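Local coordinates for protein alpha-L-arabinosidase (Xanthomonas axonopodis pv. citri, PDB 6D25) that probably removes alpha-L-arabinofuranosyl side groups from arabinoxylans, and can cope with internally di-substituted xylose units, as a trimeric GH51 enzyme, at residues 285-296 and 419-430. Residues are numbered along the deposited sequence; the frame is centred on the assembly and turned at random.
Sequences EAAWIQTLSRTL and YRHGDTQVPAVH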
ATOM      1  N   GLU A 285      41.515  -9.443 -25.906  1.00 24.71           N
ATOM      2  CA  GLU A 285      41.540  -7.991 -25.985  1.00 25.08           C
ATOM      3  C   GLU A 285      40.145  -7.465 -26.344  1.00 25.43           C
ATOM      4  O   GLU A 285      39.798  -6.370 -25.896  1.00 23.62           O
ATOM      5  CB  GLU A 285      42.573  -7.521 -26.999  1.00 26.18           C
ATOM      6  CG  GLU A 285      42.732  -6.016 -27.062  1.00 26.13           C
ATOM      7  CD  GLU A 285      43.922  -5.529 -27.878  1.00 27.92           C
ATOM      8  OE1 GLU A 285      44.658  -6.407 -28.448  1.00 29.54           O
ATOM      9  OE2 GLU A 285      44.103  -4.288 -28.017  1.00 28.57           O
ATOM     10  N   ALA A 286      39.392  -8.202 -27.178  1.00 24.81           N
ATOM     11  CA  ALA A 286      38.007  -7.794 -27.534  1.00 24.68           C
ATOM     12  C   ALA A 286      37.145  -7.641 -26.265  1.00 23.33           C
ATOM     13  O   ALA A 286      36.436  -6.648 -26.121  1.00 22.38           O
ATOM     14  CB  ALA A 286      37.396  -8.790 -28.507  1.00 25.54           C
ATOM     15  N   ALA A 287      37.240  -8.598 -25.338  1.00 22.48           N
ATOM     16  CA  ALA A 287      36.466  -8.556 -24.109  1.00 22.20           C
ATOM     17  C   ALA A 287      36.958  -7.430 -23.184  1.00 21.54           C
ATOM     18  O   ALA A 287      36.169  -6.828 -22.452  1.00 21.26           O
ATOM     19  CB  ALA A 287      36.539  -9.893 -23.408  1.00 22.31           C
ATOM     20  N   TRP A 288      38.266  -7.174 -23.207  1.00 20.99           N
ATOM     21  CA  TRP A 288      38.890  -6.062 -22.459  1.00 20.36           C
ATOM     22  C   TRP A 288      38.274  -4.730 -22.893  1.00 20.39           C
ATOM     23  O   TRP A 288      37.688  -3.992 -22.071  1.00 19.40           O
ATOM     24  CB  TRP A 288      40.401  -6.094 -22.696  1.00 20.40           C
ATOM     25  CG  TRP A 288      41.189  -4.903 -22.257  1.00 20.56           C
ATOM     26  CD1 TRP A 288      41.525  -3.834 -23.034  1.00 20.88           C
ATOM     27  CD2 TRP A 288      41.813  -4.692 -20.974  1.00 19.90           C
ATOM     28  NE1 TRP A 288      42.295  -2.959 -22.322  1.00 20.46           N
ATOM     29  CE2 TRP A 288      42.465  -3.438 -21.047  1.00 20.07           C
ATOM     30  CE3 TRP A 288      41.857  -5.401 -19.770  1.00 19.75           C
ATOM     31  CZ2 TRP A 288      43.180  -2.904 -19.972  1.00 19.53           C
ATOM     32  CZ3 TRP A 288      42.559  -4.876 -18.701  1.00 19.84           C
ATOM     33  CH2 TRP A 288      43.209  -3.630 -18.803  1.00 19.66           C
ATOM     34  N   ILE A 289      38.382  -4.432 -24.197  1.00 21.51           N
ATOM     35  CA  ILE A 289      37.942  -3.120 -24.653  1.00 21.78           C
ATOM     36  C   ILE A 289      36.418  -3.008 -24.540  1.00 22.51           C
ATOM     37  O   ILE A 289      35.919  -1.915 -24.240  1.00 21.99           O
ATOM     38  CB  ILE A 289      38.446  -2.810 -26.077  1.00 22.84           C
ATOM     39  CG1 ILE A 289      38.338  -1.303 -26.360  1.00 22.56           C
ATOM     40  CG2 ILE A 289      37.726  -3.665 -27.106  1.00 23.12           C
ATOM     41  CD1 ILE A 289      38.942  -0.876 -27.667  1.00 23.89           C
ATOM     42  N   GLN A 290      35.679  -4.106 -24.750  1.00 23.21           N
ATOM     43  CA  GLN A 290      34.227  -4.070 -24.617  1.00 24.55           C
ATOM     44  C   GLN A 290      33.837  -3.689 -23.169  1.00 22.05           C
ATOM     45  O   GLN A 290      32.912  -2.923 -22.970  1.00 20.42           O
ATOM     46  CB  GLN A 290      33.566  -5.399 -25.010  1.00 28.00           C
ATOM     47  CG  GLN A 290      32.047  -5.221 -25.217  1.00 33.67           C
ATOM     48  CD  GLN A 290      31.073  -6.292 -24.760  1.00 38.68           C
ATOM     49  OE1 GLN A 290      29.930  -5.958 -24.361  1.00 39.64           O
ATOM     50  NE2 GLN A 290      31.483  -7.569 -24.870  1.00 38.49           N
ATOM     51  N   THR A 291      34.527  -4.250 -22.188  1.00 19.42           N
ATOM     52  CA  THR A 291      34.241  -3.950 -20.794  1.00 19.12           C
ATOM     53  C   THR A 291      34.484  -2.462 -20.495  1.00 18.62           C
ATOM     54  O   THR A 291      33.667  -1.804 -19.849  1.00 17.45           O
ATOM     55  CB  THR A 291      35.088  -4.831 -19.862  1.00 18.52           C
ATOM     56  OG1 THR A 291      34.856  -6.193 -20.183  1.00 19.04           O
ATOM     57  CG2 THR A 291      34.780  -4.591 -18.414  1.00 18.41           C
ATOM     58  N   LEU A 292      35.612  -1.927 -20.963  1.00 18.32           N
ATOM     59  CA  LEU A 292      35.930  -0.551 -20.695  1.00 18.37           C
ATOM     60  C   LEU A 292      34.961   0.388 -21.438  1.00 18.70           C
ATOM     61  O   LEU A 292      34.560   1.421 -20.911  1.00 17.00           O
ATOM     62  CB  LEU A 292      37.399  -0.285 -21.069  1.00 18.87           C
ATOM     63  CG  LEU A 292      38.432  -1.133 -20.328  1.00 19.17           C
ATOM     64  CD1 LEU A 292      39.848  -0.686 -20.676  1.00 20.74           C
ATOM     65  CD2 LEU A 292      38.204  -1.078 -18.810  1.00 18.89           C
ATOM     66  N   SER A 293      34.604   0.035 -22.671  1.00 19.45           N
ATOM     67  CA  SER A 293      33.626   0.796 -23.439  1.00 20.48           C
ATOM     68  C   SER A 293      32.297   0.860 -22.674  1.00 20.55           C
ATOM     69  O   SER A 293      31.686   1.946 -22.500  1.00 20.68           O
ATOM     70  CB  SER A 293      33.436   0.198 -24.792  1.00 21.17           C
ATOM     71  OG  SER A 293      32.528   0.966 -25.562  1.00 22.79           O
ATOM     72  N   ARG A 294      31.841  -0.281 -22.199  1.00 20.93           N
ATOM     73  CA  ARG A 294      30.604  -0.321 -21.445  1.00 21.61           C
ATOM     74  C   ARG A 294      30.707   0.494 -20.154  1.00 19.40           C
ATOM     75  O   ARG A 294      29.725   1.149 -19.786  1.00 18.37           O
ATOM     76  CB  ARG A 294      30.182  -1.762 -21.151  1.00 24.05           C
ATOM     77  CG  ARG A 294      29.463  -2.384 -22.340  1.00 27.69           C
ATOM     78  CD  ARG A 294      29.134  -3.835 -22.125  1.00 31.13           C
ATOM     79  NE  ARG A 294      28.330  -4.415 -23.205  1.00 35.31           N
ATOM     80  CZ  ARG A 294      27.001  -4.517 -23.169  1.00 35.94           C
ATOM     81  NH1 ARG A 294      26.376  -5.026 -24.213  1.00 36.26           N
ATOM     82  NH2 ARG A 294      26.318  -4.130 -22.093  1.00 34.16           N
ATOM     83  N   THR A 295      31.844   0.467 -19.470  1.00 17.92           N
ATOM     84  CA  THR A 295      31.898   1.164 -18.176  1.00 17.76           C
ATOM     85  C   THR A 295      31.828   2.685 -18.410  1.00 17.15           C
ATOM     86  O   THR A 295      31.268   3.419 -17.609  1.00 16.36           O
ATOM     87  CB  THR A 295      33.088   0.714 -17.322  1.00 17.68           C
ATOM     88  OG1 THR A 295      32.705   0.768 -15.938  1.00 17.51           O
ATOM     89  CG2 THR A 295      34.301   1.590 -17.506  1.00 18.35           C
ATOM     90  N   LEU A 296      32.384   3.139 -19.533  1.00 17.98           N
ATOM     91  CA  LEU A 296      32.464   4.570 -19.815  1.00 18.87           C
ATOM     92  C   LEU A 296      31.080   5.194 -20.095  1.00 18.47           C
ATOM     93  O   LEU A 296      30.930   6.423 -20.024  1.00 18.67           O
ATOM     94  CB  LEU A 296      33.412   4.798 -20.993  1.00 19.66           C
ATOM     95  CG  LEU A 296      34.901   4.714 -20.628  1.00 19.92           C
ATOM     96  CD1 LEU A 296      35.746   4.701 -21.895  1.00 20.57           C
ATOM     97  CD2 LEU A 296      35.306   5.882 -19.784  1.00 19.85           C
ATOM     98  N   TYR A 419      41.869   4.509 -28.665  1.00 25.48           N
ATOM     99  CA  TYR A 419      42.302   3.127 -28.700  1.00 25.14           C
ATOM    100  C   TYR A 419      41.202   2.320 -29.397  1.00 26.58           C
ATOM    101  O   TYR A 419      40.055   2.342 -28.933  1.00 24.77           O
ATOM    102  CB  TYR A 419      42.534   2.628 -27.273  1.00 23.99           C
ATOM    103  CG  TYR A 419      42.553   1.133 -27.059  1.00 23.26           C
ATOM    104  CD1 TYR A 419      43.199   0.265 -27.941  1.00 24.02           C
ATOM    105  CD2 TYR A 419      41.979   0.592 -25.925  1.00 22.79           C
ATOM    106  CE1 TYR A 419      43.232  -1.101 -27.705  1.00 23.72           C
ATOM    107  CE2 TYR A 419      41.995  -0.765 -25.673  1.00 22.75           C
ATOM    108  CZ  TYR A 419      42.646  -1.612 -26.556  1.00 23.43           C
ATOM    109  OH  TYR A 419      42.666  -2.945 -26.263  1.00 23.82           O
ATOM    110  N   ARG A 420      41.548   1.659 -30.499  1.00 28.54           N
ATOM    111  CA  ARG A 420      40.546   0.929 -31.287  1.00 31.65           C
ATOM    112  C   ARG A 420      40.964  -0.537 -31.380  1.00 30.35           C
ATOM    113  O   ARG A 420      42.126  -0.839 -31.611  1.00 30.07           O
ATOM    114  CB  ARG A 420      40.450   1.429 -32.734  1.00 36.52           C
ATOM    115  CG  ARG A 420      40.379   2.937 -32.883  1.00 42.78           C
ATOM    116  CD  ARG A 420      39.926   3.324 -34.301  1.00 50.54           C
ATOM    117  NE  ARG A 420      39.295   4.640 -34.303  1.00 54.97           N
ATOM    118  CZ  ARG A 420      39.950   5.780 -34.458  1.00 59.17           C
ATOM    119  NH1 ARG A 420      39.374   6.934 -34.145  1.00 58.92           N
ATOM    120  NH2 ARG A 420      41.201   5.736 -34.879  1.00 64.00           N
ATOM    121  N   HIS A 421      40.005  -1.423 -31.216  1.00 29.43           N
ATOM    122  CA  HIS A 421      40.214  -2.830 -31.436  1.00 30.26           C
ATOM    123  C   HIS A 421      38.922  -3.390 -32.006  1.00 31.11           C
ATOM    124  O   HIS A 421      37.877  -3.247 -31.390  1.00 28.89           O
ATOM    125  CB  HIS A 421      40.642  -3.536 -30.142  1.00 29.75           C
ATOM    126  CG  HIS A 421      41.005  -4.961 -30.346  1.00 31.45           C
ATOM    127  ND1 HIS A 421      42.217  -5.337 -30.889  1.00 32.64           N
ATOM    128  CD2 HIS A 421      40.308  -6.094 -30.126  1.00 31.18           C
ATOM    129  CE1 HIS A 421      42.259  -6.659 -30.991  1.00 32.93           C
ATOM    130  NE2 HIS A 421      41.102  -7.144 -30.529  1.00 32.15           N
ATOM    131  N   GLY A 422      39.011  -3.967 -33.192  1.00 32.63           N
ATOM    132  CA  GLY A 422      37.809  -4.349 -33.943  1.00 34.72           C
ATOM    133  C   GLY A 422      36.884  -3.168 -34.162  1.00 34.87           C
ATOM    134  O   GLY A 422      37.344  -2.120 -34.585  1.00 35.32           O
ATOM    135  N   ASP A 423      35.614  -3.321 -33.851  1.00 35.44           N
ATOM    136  CA  ASP A 423      34.635  -2.260 -34.115  1.00 37.75           C
ATOM    137  C   ASP A 423      34.421  -1.395 -32.854  1.00 35.56           C
ATOM    138  O   ASP A 423      33.457  -0.647 -32.812  1.00 34.53           O
ATOM    139  CB  ASP A 423      33.305  -2.846 -34.591  1.00 41.90           C
ATOM    140  CG  ASP A 423      33.330  -3.299 -36.054  1.00 50.92           C
ATOM    141  OD1 ASP A 423      34.339  -3.080 -36.800  1.00 55.54           O
ATOM    142  OD2 ASP A 423      32.286  -3.842 -36.483  1.00 57.33           O
ATOM    143  N   THR A 424      35.287  -1.485 -31.850  1.00 31.76           N
ATOM    144  CA  THR A 424      35.118  -0.718 -30.604  1.00 30.56           C
ATOM    145  C   THR A 424      36.247   0.299 -30.455  1.00 29.12           C
ATOM    146  O   THR A 424      37.395   0.008 -30.790  1.00 28.20           O
ATOM    147  CB  THR A 424      35.087  -1.656 -29.391  1.00 30.46           C
ATOM    148  OG1 THR A 424      33.977  -2.519 -29.609  1.00 30.75           O
ATOM    149  CG2 THR A 424      34.909  -0.965 -28.061  1.00 30.17           C
ATOM    150  N   GLN A 425      35.895   1.497 -29.982  1.00 28.53           N
ATOM    151  CA  GLN A 425      36.894   2.495 -29.667  1.00 29.18           C
ATOM    152  C   GLN A 425      36.577   3.142 -28.322  1.00 27.10           C
ATOM    153  O   GLN A 425      35.426   3.334 -27.962  1.00 26.10           O
ATOM    154  CB  GLN A 425      37.048   3.547 -30.762  1.00 32.50           C
ATOM    155  CG  GLN A 425      35.846   4.406 -31.043  1.00 35.34           C
ATOM    156  CD  GLN A 425      36.198   5.371 -32.164  1.00 39.89           C
ATOM    157  OE1 GLN A 425      36.979   5.065 -33.088  1.00 44.48           O
ATOM    158  NE2 GLN A 425      35.680   6.580 -32.055  1.00 41.06           N
ATOM    159  N   VAL A 426      37.653   3.450 -27.608  1.00 25.35           N
ATOM    160  CA  VAL A 426      37.625   4.186 -26.337  1.00 24.29           C
ATOM    161  C   VAL A 426      38.779   5.187 -26.348  1.00 23.58           C
ATOM    162  O   VAL A 426      39.694   5.049 -27.133  1.00 23.39           O
ATOM    163  CB  VAL A 426      37.740   3.224 -25.150  1.00 23.67           C
ATOM    164  CG1 VAL A 426      36.562   2.265 -25.096  1.00 23.34           C
ATOM    165  CG2 VAL A 426      39.060   2.454 -25.161  1.00 24.32           C
ATOM    166  N   PRO A 427      38.744   6.186 -25.466  1.00 22.74           N
ATOM    167  CA  PRO A 427      39.931   7.037 -25.322  1.00 22.86           C
ATOM    168  C   PRO A 427      41.150   6.192 -24.914  1.00 22.35           C
ATOM    169  O   PRO A 427      41.020   5.327 -24.061  1.00 21.10           O
ATOM    170  CB  PRO A 427      39.563   8.081 -24.240  1.00 22.98           C
ATOM    171  CG  PRO A 427      38.371   7.478 -23.532  1.00 22.76           C
ATOM    172  CD  PRO A 427      37.650   6.674 -24.593  1.00 22.89           C
ATOM    173  N   ALA A 428      42.311   6.446 -25.535  1.00 21.88           N
ATOM    174  CA  ALA A 428      43.513   5.735 -25.192  1.00 21.56           C
ATOM    175  C   ALA A 428      43.892   6.006 -23.717  1.00 21.04           C
ATOM    176  O   ALA A 428      44.303   5.097 -23.008  1.00 19.88           O
ATOM    177  CB  ALA A 428      44.629   6.121 -26.115  1.00 21.90           C
ATOM    178  N   VAL A 429      43.772   7.266 -23.296  1.00 21.38           N
ATOM    179  CA  VAL A 429      44.111   7.660 -21.932  1.00 20.78           C
ATOM    180  C   VAL A 429      42.973   8.501 -21.369  1.00 20.98           C
ATOM    181  O   VAL A 429      42.346   9.313 -22.071  1.00 20.81           O
ATOM    182  CB  VAL A 429      45.443   8.433 -21.887  1.00 21.50           C
ATOM    183  CG1 VAL A 429      45.763   8.987 -20.498  1.00 20.82           C
ATOM    184  CG2 VAL A 429      46.608   7.561 -22.378  1.00 21.87           C
ATOM    185  N   HIS A 430      42.720   8.260 -20.094  1.00 20.81           N
ATOM    186  CA  HIS A 430      41.682   8.933 -19.345  1.00 21.23           C
ATOM    187  C   HIS A 430      42.278   9.351 -18.000  1.00 20.47           C
ATOM    188  O   HIS A 430      43.194   8.697 -17.509  1.00 20.72           O
ATOM    189  CB  HIS A 430      40.521   7.944 -19.128  1.00 21.40           C
ATOM    190  CG  HIS A 430      39.219   8.558 -18.765  1.00 22.24           C
ATOM    191  ND1 HIS A 430      38.890   8.882 -17.450  1.00 22.17           N
ATOM    192  CD2 HIS A 430      38.135   8.841 -19.518  1.00 23.23           C
ATOM    193  CE1 HIS A 430      37.653   9.350 -17.428  1.00 23.41           C
ATOM    194  NE2 HIS A 430      37.164   9.354 -18.675  1.00 24.63           N
TER
HETATM  195  O   HOH W   1      43.800  -3.189 -31.196  1.00 38.95           O
HETATM  196  O   HOH W   2      40.562  -9.882 -29.408  1.00 31.78           O
HETATM  197  O   HOH W   3      33.174   3.144 -26.525  1.00 35.03           O
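E285 meets Y419 and H421 at the start of helix 285-312. Its CB lies 3.8 Å from H421 NE2. CG sits over the imidazole face in a CH-pi contact, 4° off the ring normal. E285 CD follows over the same ring, 3.5 Å from H421 ND1. The carboxylate stacks on the imidazole, their planes 13° apart. OE1 stays near H421 CE1. E285 OE2 turns to Y419 and accepts a 2.6 Å hydrogen bond from Y419 OH through the anti lone pair. E285 CG is anti to the backbone N (chi1 -176°) and the chain runs on extended, which carries the carboxylate across the imidazole to the phenol. A water joins H421 ND1 to R420 O.

One turn on, I289 CD1 covers a face of the Y419 ring, 3.8 Å from its centroid. I289 CG1 packs on T424 CG2 and V426 CG2. V426 CG1 rests on S293 CA at 3.7 Å. L296 CD1 packs against P427 CD, 3.8 Å away.

The helix lies across the hairpin of strands 407-421 and 424-435. This joins a helix of the (beta/alpha)8 barrel to the C-terminal beta-sandwich. W288 and H430 also touch helix 346-361, where H430 ND1 is hydrogen-bonded to D357.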